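Local coordinates for heat shock protein-related protein (Deinococcus radiodurans, PDB 4FEI) that probably acts as a small heat shock chaperone in the stress response, binding unfolding proteins to limit their aggregation, at residues Gly3-Ala8 with Pro25-Gly30; Leu32-Asp37 with Leu87-Glu92; Thr16-Leu21 with Glu71-Ala76. All coordinates share one frame; numbering follows the deposited sequence.

Contact 1. Residues Gly3-Ala8 with Pro25-Gly30; sequences GPWTPA and PGVDAG
W5 meets P25 and V27 where two irregular backbones come together without a hydrogen bond between them: 3-8 leaves a short, weakly bonded strand, and 25-30 belongs to the loop that carries the chain from one sheet of the alpha-crystallin β-sandwich to the other. The contact illustrates how an aromatic from an N-terminal segment can pack against a loop joining two strands, here 17-23 and 33-37. W5 has CG anti to the backbone N (chi1 -164°), and this sends the six-membered part of the indole toward the loop. W5 CZ2 lies 4.2 Å from P25 CD, and W5 CH2 passes 3.9 Å from P25 O in an oblique approach. V27 brings its CG2 branch to the rim of the ring, near the ring plane, at CH2 and CZ3; the modelled spacing to CH2 is too short to be trusted. On one face of the W5 ring, P7 CD stands 4.0 Å above the plane, offset toward the rim. R47 adds a cation-pi contact and F63 an edge-to-face ring contact. With W5 cut back to an alanine, R47 is likely to lose its aromatic partner and P25 the ring beside it. G26 makes backbone hydrogen bonds to the second subunit. Past V27 the loop forms an Asx turn, in which G30 N donates to D28 OD1 at 3.1 Å from above the carboxylate plane.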
loop_
_atom_site.group_PDB
_atom_site.type_symbol
_atom_site.label_atom_id
_atom_site.label_comp_id
_atom_site.label_asym_id
_atom_site.label_seq_id
_atom_site.Cartn_x
_atom_site.Cartn_y
_atom_site.Cartn_z
ATOM N N GLY A 3 7.044 11.178 4.493
ATOM C CA GLY A 3 8.273 11.073 3.681
ATOM C C GLY A 3 8.091 10.991 2.170
ATOM O O GLY A 3 6.970 10.800 1.681
ATOM N N PRO A 4 9.190 11.124 1.413
ATOM C CA PRO A 4 9.071 11.048 -0.057
ATOM C C PRO A 4 8.675 9.618 -0.465
ATOM O O PRO A 4 9.176 8.641 0.098
ATOM C CB PRO A 4 10.488 11.375 -0.563
ATOM C CG PRO A 4 11.240 11.947 0.664
ATOM C CD PRO A 4 10.585 11.323 1.859
ATOM N N TRP A 5 7.794 9.521 -1.451
ATOM C CA TRP A 5 7.170 8.253 -1.797
ATOM C C TRP A 5 7.839 7.591 -3.003
ATOM O O TRP A 5 7.906 8.182 -4.104
ATOM C CB TRP A 5 5.676 8.489 -2.106
ATOM C CG TRP A 5 4.875 7.255 -2.109
ATOM C CD1 TRP A 5 5.254 6.017 -1.632
ATOM C CD2 TRP A 5 3.516 7.118 -2.562
ATOM N NE1 TRP A 5 4.209 5.131 -1.761
ATOM C CE2 TRP A 5 3.134 5.782 -2.330
ATOM C CE3 TRP A 5 2.584 8.003 -3.138
ATOM C CZ2 TRP A 5 1.866 5.305 -2.662
ATOM C CZ3 TRP A 5 1.341 7.529 -3.472
ATOM C CH2 TRP A 5 0.989 6.181 -3.236
ATOM N N THR A 6 8.325 6.366 -2.767
ATOM C CA THR A 6 8.784 5.449 -3.811
ATOM C C THR A 6 8.031 4.118 -3.648
ATOM O O THR A 6 8.423 3.266 -2.858
ATOM C CB THR A 6 10.328 5.277 -3.780
ATOM O OG1 THR A 6 10.945 6.569 -3.983
ATOM C CG2 THR A 6 10.848 4.317 -4.902
ATOM N N PRO A 7 6.924 3.949 -4.397
ATOM C CA PRO A 7 6.089 2.743 -4.227
ATOM C C PRO A 7 6.803 1.503 -4.728
ATOM O O PRO A 7 7.355 1.513 -5.843
ATOM C CB PRO A 7 4.825 3.044 -5.059
ATOM C CG PRO A 7 5.147 4.213 -5.930
ATOM C CD PRO A 7 6.339 4.932 -5.342
ATOM N N ALA A 8 6.800 0.457 -3.891
ATOM C CA ALA A 8 7.471 -0.800 -4.179
ATOM C C ALA A 8 6.872 -1.532 -5.435
ATOM O O ALA A 8 5.640 -1.550 -5.633
ATOM C CB ALA A 8 7.472 -1.683 -2.934
ATOM N N PRO A 25 -1.160 2.285 -2.102
ATOM C CA PRO A 25 -2.357 2.477 -1.268
ATOM C C PRO A 25 -2.682 3.956 -1.054
ATOM O O PRO A 25 -1.762 4.749 -0.891
ATOM C CB PRO A 25 -1.976 1.801 0.074
ATOM C CG PRO A 25 -0.534 1.906 0.139
ATOM C CD PRO A 25 -0.025 1.788 -1.304
ATOM N N GLY A 26 -3.972 4.305 -1.095
ATOM C CA GLY A 26 -4.437 5.667 -0.792
ATOM C C GLY A 26 -4.224 6.681 -1.933
ATOM O O GLY A 26 -4.468 7.882 -1.747
ATOM N N VAL A 27 -3.792 6.212 -3.113
ATOM C CA VAL A 27 -3.515 7.102 -4.243
ATOM C C VAL A 27 -4.803 7.787 -4.718
ATOM O O VAL A 27 -5.888 7.184 -4.638
ATOM C CB VAL A 27 -2.854 6.314 -5.390
ATOM C CG1 VAL A 27 -2.327 7.207 -6.504
ATOM C CG2 VAL A 27 -1.728 5.688 -4.834
ATOM N N ASP A 28 -4.680 9.042 -5.142
ATOM C CA ASP A 28 -5.736 9.713 -5.868
ATOM C C ASP A 28 -5.680 9.074 -7.265
ATOM O O ASP A 28 -4.702 9.278 -8.022
ATOM C CB ASP A 28 -5.442 11.218 -5.964
ATOM C CG ASP A 28 -6.552 11.995 -6.693
ATOM O OD1 ASP A 28 -7.415 11.397 -7.430
ATOM O OD2 ASP A 28 -6.578 13.241 -6.519
ATOM N N ALA A 29 -6.700 8.278 -7.594
ATOM C CA ALA A 29 -6.688 7.485 -8.825
ATOM C C ALA A 29 -6.543 8.379 -10.061
ATOM O O ALA A 29 -5.930 7.964 -11.065
ATOM C CB ALA A 29 -7.955 6.638 -8.919
ATOM N N GLY A 30 -7.118 9.590 -9.976
ATOM C CA GLY A 30 -7.150 10.564 -11.093
ATOM C C GLY A 30 -5.792 11.198 -11.401
ATOM O O GLY A 30 -5.675 11.978 -12.355
#

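Contact 2. Residues Leu32-Asp37 with Leu87-Glu92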
loop_
_atom_site.group_PDB
_atom_site.type_symbol
_atom_site.label_atom_id
_atom_site.label_comp_id
_atom_site.label_asym_id
_atom_site.label_seq_id
_atom_site.Cartn_x
_atom_site.Cartn_y
_atom_site.Cartn_z
ATOM N N LEU A 32 -2.814 9.179 -11.444
ATOM C CA LEU A 32 -2.018 8.107 -12.012
ATOM C C LEU A 32 -1.802 8.292 -13.518
ATOM O O LEU A 32 -2.735 8.481 -14.280
ATOM C CB LEU A 32 -2.714 6.765 -11.732
ATOM C CG LEU A 32 -2.617 6.165 -10.343
ATOM C CD1 LEU A 32 -3.604 4.990 -10.181
ATOM C CD2 LEU A 32 -1.162 5.737 -10.041
ATOM N N ALA A 33 -0.558 8.251 -13.940
ATOM C CA ALA A 33 -0.219 8.293 -15.355
ATOM C C ALA A 33 0.808 7.209 -15.645
ATOM O O ALA A 33 1.673 6.933 -14.803
ATOM C CB ALA A 33 0.308 9.695 -15.782
ATOM N N LEU A 34 0.698 6.618 -16.838
ATOM C CA LEU A 34 1.533 5.495 -17.267
ATOM C C LEU A 34 1.967 5.745 -18.720
ATOM O O LEU A 34 1.132 5.983 -19.590
ATOM C CB LEU A 34 0.732 4.191 -17.223
ATOM C CG LEU A 34 0.488 3.269 -16.021
ATOM C CD1 LEU A 34 1.818 2.714 -15.518
ATOM C CD2 LEU A 34 -0.261 3.917 -14.911
ATOM N N ALA A 35 3.269 5.704 -18.975
ATOM C CA ALA A 35 3.809 5.939 -20.317
ATOM C C ALA A 35 4.954 4.970 -20.618
ATOM O O ALA A 35 5.842 4.773 -19.806
ATOM C CB ALA A 35 4.270 7.417 -20.491
ATOM N N GLU A 36 4.928 4.371 -21.796
ATOM C CA GLU A 36 5.984 3.458 -22.182
ATOM C C GLU A 36 6.807 4.043 -23.324
ATOM O O GLU A 36 6.284 4.343 -24.379
ATOM C CB GLU A 36 5.434 2.047 -22.486
ATOM C CG GLU A 36 4.409 1.964 -23.596
ATOM C CD GLU A 36 3.846 0.568 -23.830
ATOM O OE1 GLU A 36 4.647 -0.405 -23.899
ATOM O OE2 GLU A 36 2.592 0.458 -23.985
ATOM N N ASP A 37 8.089 4.263 -23.071
ATOM C CA ASP A 37 8.993 4.835 -24.057
ATOM C C ASP A 37 10.000 3.758 -24.330
ATOM O O ASP A 37 10.995 3.636 -23.575
ATOM C CB ASP A 37 9.678 6.119 -23.534
ATOM C CG ASP A 37 10.584 6.789 -24.588
ATOM O OD1 ASP A 37 11.615 6.173 -24.960
ATOM O OD2 ASP A 37 10.286 7.936 -25.047
ATOM N N LEU A 87 -1.637 -1.389 -8.053
ATOM C CA LEU A 87 -1.738 -1.182 -9.486
ATOM C C LEU A 87 -1.138 -2.348 -10.265
ATOM O O LEU A 87 0.038 -2.619 -10.160
ATOM C CB LEU A 87 -1.046 0.117 -9.870
ATOM C CG LEU A 87 -1.069 0.476 -11.367
ATOM C CD1 LEU A 87 -2.467 0.820 -11.833
ATOM C CD2 LEU A 87 -0.141 1.626 -11.582
ATOM N N THR A 88 -1.950 -3.020 -11.075
ATOM C CA THR A 88 -1.489 -4.111 -11.942
ATOM C C THR A 88 -1.473 -3.624 -13.381
ATOM O O THR A 88 -2.522 -3.318 -13.953
ATOM C CB THR A 88 -2.428 -5.353 -11.794
ATOM O OG1 THR A 88 -2.534 -5.724 -10.406
ATOM C CG2 THR A 88 -1.926 -6.551 -12.622
ATOM N N VAL A 89 -0.281 -3.542 -13.958
ATOM C CA VAL A 89 -0.122 -3.182 -15.349
ATOM C C VAL A 89 0.363 -4.390 -16.167
ATOM O O VAL A 89 1.431 -4.909 -15.930
ATOM C CB VAL A 89 0.909 -1.998 -15.543
ATOM C CG1 VAL A 89 0.825 -1.419 -17.011
ATOM C CG2 VAL A 89 0.740 -0.908 -14.457
ATOM N N ARG A 90 -0.406 -4.787 -17.167
ATOM C CA ARG A 90 -0.144 -5.982 -17.920
ATOM C C ARG A 90 0.321 -5.665 -19.368
ATOM O O ARG A 90 -0.307 -4.862 -20.077
ATOM C CB ARG A 90 -1.422 -6.807 -17.933
ATOM C CG ARG A 90 -1.236 -8.227 -18.316
ATOM C CD ARG A 90 -2.344 -9.080 -17.673
ATOM N NE ARG A 90 -1.984 -10.491 -17.724
ATOM C CZ ARG A 90 -2.653 -11.455 -17.114
ATOM N NH1 ARG A 90 -2.233 -12.707 -17.226
ATOM N NH2 ARG A 90 -3.735 -11.168 -16.383
ATOM N N PHE A 91 1.404 -6.317 -19.798
ATOM C CA PHE A 91 1.958 -6.107 -21.113
ATOM C C PHE A 91 2.107 -7.472 -21.769
ATOM O O PHE A 91 2.423 -8.478 -21.084
ATOM C CB PHE A 91 3.359 -5.463 -21.051
ATOM C CG PHE A 91 3.411 -4.116 -20.381
ATOM C CD1 PHE A 91 3.266 -2.959 -21.121
ATOM C CD2 PHE A 91 3.629 -4.007 -18.989
ATOM C CE1 PHE A 91 3.321 -1.692 -20.509
ATOM C CE2 PHE A 91 3.675 -2.768 -18.367
ATOM C CZ PHE A 91 3.526 -1.601 -19.147
ATOM N N GLU A 92 1.915 -7.545 -23.085
ATOM C CA GLU A 92 2.145 -8.811 -23.750
ATOM C C GLU A 92 3.580 -8.903 -24.215
ATOM O O GLU A 92 4.107 -7.963 -24.778
ATOM C CB GLU A 92 1.115 -9.130 -24.861
ATOM C CG GLU A 92 0.997 -8.167 -25.937
ATOM C CD GLU A 92 -0.103 -8.543 -26.940
ATOM O OE1 GLU A 92 0.005 -9.625 -27.583
ATOM O OE2 GLU A 92 -1.053 -7.730 -27.102
#
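L34 faces L87 and V89, and E36 faces F91, across two strands that run in the same sense, with axes 10.9 Å apart at the closest approach and a crossing angle of -27°. That spacing is too wide for backbone pairing, and no hydrogen bond joins them. It is the face-to-face packing of a β-sandwich, here that of the alpha-crystallin domain, in which alternate residues of each strand turn inward. L34 divides its two methyls between two partners. L34 and L87 reach toward each other tip to tip, L34 CD2 to L87 CD2 4.0 Å, while L34 CD1 lies 3.9 Å from V89 CG2, these two side chains passing in opposite directions. One leucine thus touches two successive inward residues of the opposing strand.

At the other end the layer becomes mixed in character. E36 holds CG between its backbone N and carbonyl carbon (chi1 60°) and is extended beyond it, which carries the carboxylate past the F91 ring. E36 OE1 comes within 3.9 Å of F91 CE1, with the carboxylate and ring planes 76° apart. The approach is oblique, and no hydrogen bond is involved. E36 is only partly buried, whereas F91 is buried and also has F69 edge-to-face against it.

Within this chain, strand 33-37 is an outer member of the three-stranded sheet and pairs with 40-47, whose L41 touches both L34 and F91. Strand 86-92 is an inner member of the four-stranded sheet, lying between 17-23 and 79-83.

Contact 3. Residues Thr16-Leu21 with Glu71-Ala76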
loop_
_atom_site.group_PDB
_atom_site.type_symbol
_atom_site.label_atom_id
_atom_site.label_comp_id
_atom_site.label_asym_id
_atom_site.label_seq_id
_atom_site.Cartn_x
_atom_site.Cartn_y
_atom_site.Cartn_z
ATOM N N THR A 16 2.410 -15.435 -21.317
ATOM C CA THR A 16 2.229 -14.651 -22.524
ATOM C C THR A 16 2.384 -13.168 -22.202
ATOM O O THR A 16 2.698 -12.358 -23.093
ATOM C CB THR A 16 0.825 -14.924 -23.237
ATOM O OG1 THR A 16 -0.253 -14.407 -22.430
ATOM C CG2 THR A 16 0.589 -16.438 -23.500
ATOM N N HIS A 17 2.153 -12.822 -20.941
ATOM C CA HIS A 17 2.197 -11.442 -20.487
ATOM C C HIS A 17 3.256 -11.184 -19.424
ATOM O O HIS A 17 3.709 -12.092 -18.734
ATOM C CB HIS A 17 0.829 -10.985 -19.979
ATOM C CG HIS A 17 -0.179 -10.806 -21.063
ATOM N ND1 HIS A 17 -0.937 -11.850 -21.558
ATOM C CD2 HIS A 17 -0.553 -9.704 -21.757
ATOM C CE1 HIS A 17 -1.726 -11.396 -22.521
ATOM N NE2 HIS A 17 -1.519 -10.096 -22.656
ATOM N N LEU A 18 3.608 -9.910 -19.282
ATOM C CA LEU A 18 4.509 -9.424 -18.245
ATOM C C LEU A 18 3.689 -8.461 -17.367
ATOM O O LEU A 18 3.122 -7.483 -17.880
ATOM C CB LEU A 18 5.665 -8.689 -18.917
ATOM C CG LEU A 18 6.855 -8.233 -18.090
ATOM C CD1 LEU A 18 7.562 -9.432 -17.395
ATOM C CD2 LEU A 18 7.829 -7.481 -18.986
ATOM N N ASP A 19 3.607 -8.743 -16.062
ATOM C CA ASP A 19 2.847 -7.909 -15.130
ATOM C C ASP A 19 3.736 -7.063 -14.247
ATOM O O ASP A 19 4.699 -7.567 -13.638
ATOM C CB ASP A 19 2.000 -8.762 -14.175
ATOM C CG ASP A 19 0.972 -9.611 -14.890
ATOM O OD1 ASP A 19 0.564 -9.230 -16.024
ATOM O OD2 ASP A 19 0.582 -10.657 -14.318
ATOM N N LEU A 20 3.384 -5.797 -14.118
ATOM C CA LEU A 20 4.000 -4.918 -13.137
ATOM C C LEU A 20 2.986 -4.719 -12.031
ATOM O O LEU A 20 1.869 -4.302 -12.290
ATOM C CB LEU A 20 4.347 -3.574 -13.778
ATOM C CG LEU A 20 5.003 -2.393 -13.060
ATOM C CD1 LEU A 20 3.949 -1.503 -12.445
ATOM C CD2 LEU A 20 6.041 -2.802 -12.013
ATOM N N LEU A 21 3.349 -5.061 -10.806
ATOM C CA LEU A 21 2.508 -4.776 -9.649
ATOM C C LEU A 21 3.169 -3.678 -8.827
ATOM O O LEU A 21 4.353 -3.764 -8.460
ATOM C CB LEU A 21 2.307 -6.020 -8.776
ATOM C CG LEU A 21 1.531 -7.186 -9.392
ATOM C CD1 LEU A 21 2.461 -8.211 -9.960
ATOM C CD2 LEU A 21 0.717 -7.853 -8.265
ATOM N N GLU A 71 11.805 -7.994 -19.612
ATOM C CA GLU A 71 11.610 -8.773 -20.837
ATOM C C GLU A 71 11.033 -7.822 -21.882
ATOM O O GLU A 71 10.163 -7.026 -21.552
ATOM C CB GLU A 71 10.588 -9.864 -20.546
ATOM C CG GLU A 71 10.931 -11.211 -21.073
ATOM C CD GLU A 71 11.956 -11.908 -20.192
ATOM O OE1 GLU A 71 13.185 -11.652 -20.407
ATOM O OE2 GLU A 71 11.524 -12.728 -19.312
ATOM N N PRO A 72 11.492 -7.912 -23.152
ATOM C CA PRO A 72 10.892 -7.085 -24.214
ATOM C C PRO A 72 9.383 -7.349 -24.399
ATOM O O PRO A 72 8.945 -8.491 -24.376
ATOM C CB PRO A 72 11.705 -7.454 -25.461
ATOM C CG PRO A 72 12.366 -8.795 -25.103
ATOM C CD PRO A 72 12.625 -8.722 -23.646
ATOM N N VAL A 73 8.606 -6.281 -24.562
ATOM C CA VAL A 73 7.155 -6.389 -24.743
ATOM C C VAL A 73 6.706 -5.804 -26.078
ATOM O O VAL A 73 7.407 -4.975 -26.660
ATOM C CB VAL A 73 6.356 -5.708 -23.584
ATOM C CG1 VAL A 73 6.700 -6.345 -22.223
ATOM C CG2 VAL A 73 6.605 -4.193 -23.548
ATOM N N ARG A 74 5.545 -6.244 -26.571
ATOM C CA ARG A 74 4.970 -5.645 -27.761
ATOM C C ARG A 74 4.612 -4.189 -27.478
ATOM O O ARG A 74 4.092 -3.887 -26.411
ATOM C CB ARG A 74 3.721 -6.374 -28.230
ATOM C CG ARG A 74 3.959 -7.743 -28.846
ATOM C CD ARG A 74 2.702 -8.208 -29.544
ATOM N NE ARG A 74 2.363 -7.233 -30.584
ATOM C CZ ARG A 74 1.221 -7.214 -31.264
ATOM N NH1 ARG A 74 0.280 -8.142 -31.009
ATOM N NH2 ARG A 74 1.023 -6.276 -32.201
ATOM N N PRO A 75 4.889 -3.286 -28.450
ATOM C CA PRO A 75 4.545 -1.870 -28.295
ATOM C C PRO A 75 3.037 -1.635 -28.127
ATOM O O PRO A 75 2.236 -2.272 -28.809
ATOM C CB PRO A 75 5.054 -1.250 -29.608
ATOM C CG PRO A 75 5.161 -2.415 -30.596
ATOM C CD PRO A 75 5.610 -3.546 -29.718
ATOM N N ALA A 76 2.671 -0.724 -27.230
ATOM C CA ALA A 76 1.283 -0.253 -27.069
ATOM C C ALA A 76 0.297 -1.311 -26.580
ATOM O O ALA A 76 -0.906 -1.197 -26.784
ATOM C CB ALA A 76 0.756 0.440 -28.344
#
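L18 is the one residue of 16-21 that touches 71-76, reaching from strand 17-23 to this irregular segment, where E71 and V73 receive it. The CA atoms of L18 and E71 are 7.6 Å apart, and no hydrogen bond spans the two segments. The principle illustrated is that a buried strand residue near the end of a β-sandwich can be covered by a connecting loop, with side-chain carbon meeting loop backbone as well as side chain.

On the tight side, a chi1 of -172° swings L18 CG away from its backbone N and helps bring CD2, the branch that does the touching, to the loop. L18 CD2 lies 3.6 Å from V73 CG1 and 3.5 Å from E71 O, with E71 CB a little farther off at 4.0 Å. L18 and V73 cross at about a right angle. V73 CG1 also approaches L18 CB, at 4.2 Å.

The loose side begins within E71 itself: its CB bond points toward the strand, but the chain bends at chi2 (78°) and leads its carboxylate away. The CB bonds of P72 and H17 point away from the opposite segment. P72 is exposed, as is R74, whose ion pair with E92 is long and weak; H17 ND1 is 2.8 Å from T16 OG1 in a local hydrogen bond.

L54 of the second subunit packs on both L18 and E71. Within the chain, strand 17-23 lies between 9-14 and 86-92, W11 of the former touching L18 and F91 of the latter touching V73, while 71-76 belongs to the passage from strand 62-68 in the three-stranded sheet to strand 79-83 in the four-stranded one.

Overall arrangement
The three contacts are spread across one β-sandwich. Contact 2 joins its two sheets face to face, 7 Å from the chain centre, whereas contacts 1 and 3, their centres 22 Å apart, lie on opposite sides of that centre and each involves a loop crossing between the sheets. Contact 1 closes along the chain before contact 2 opens, and V27 packs on L32 where they adjoin. Contacts 2 and 3 alternate in sequence, with centres 9 Å apart, and share the four-stranded sheet, in which 17-23 pairs with 86-92. Contacts 1 and 3 both touch the second subunit, so parts of the sandwich on both sides of its centre also contribute to the dimer.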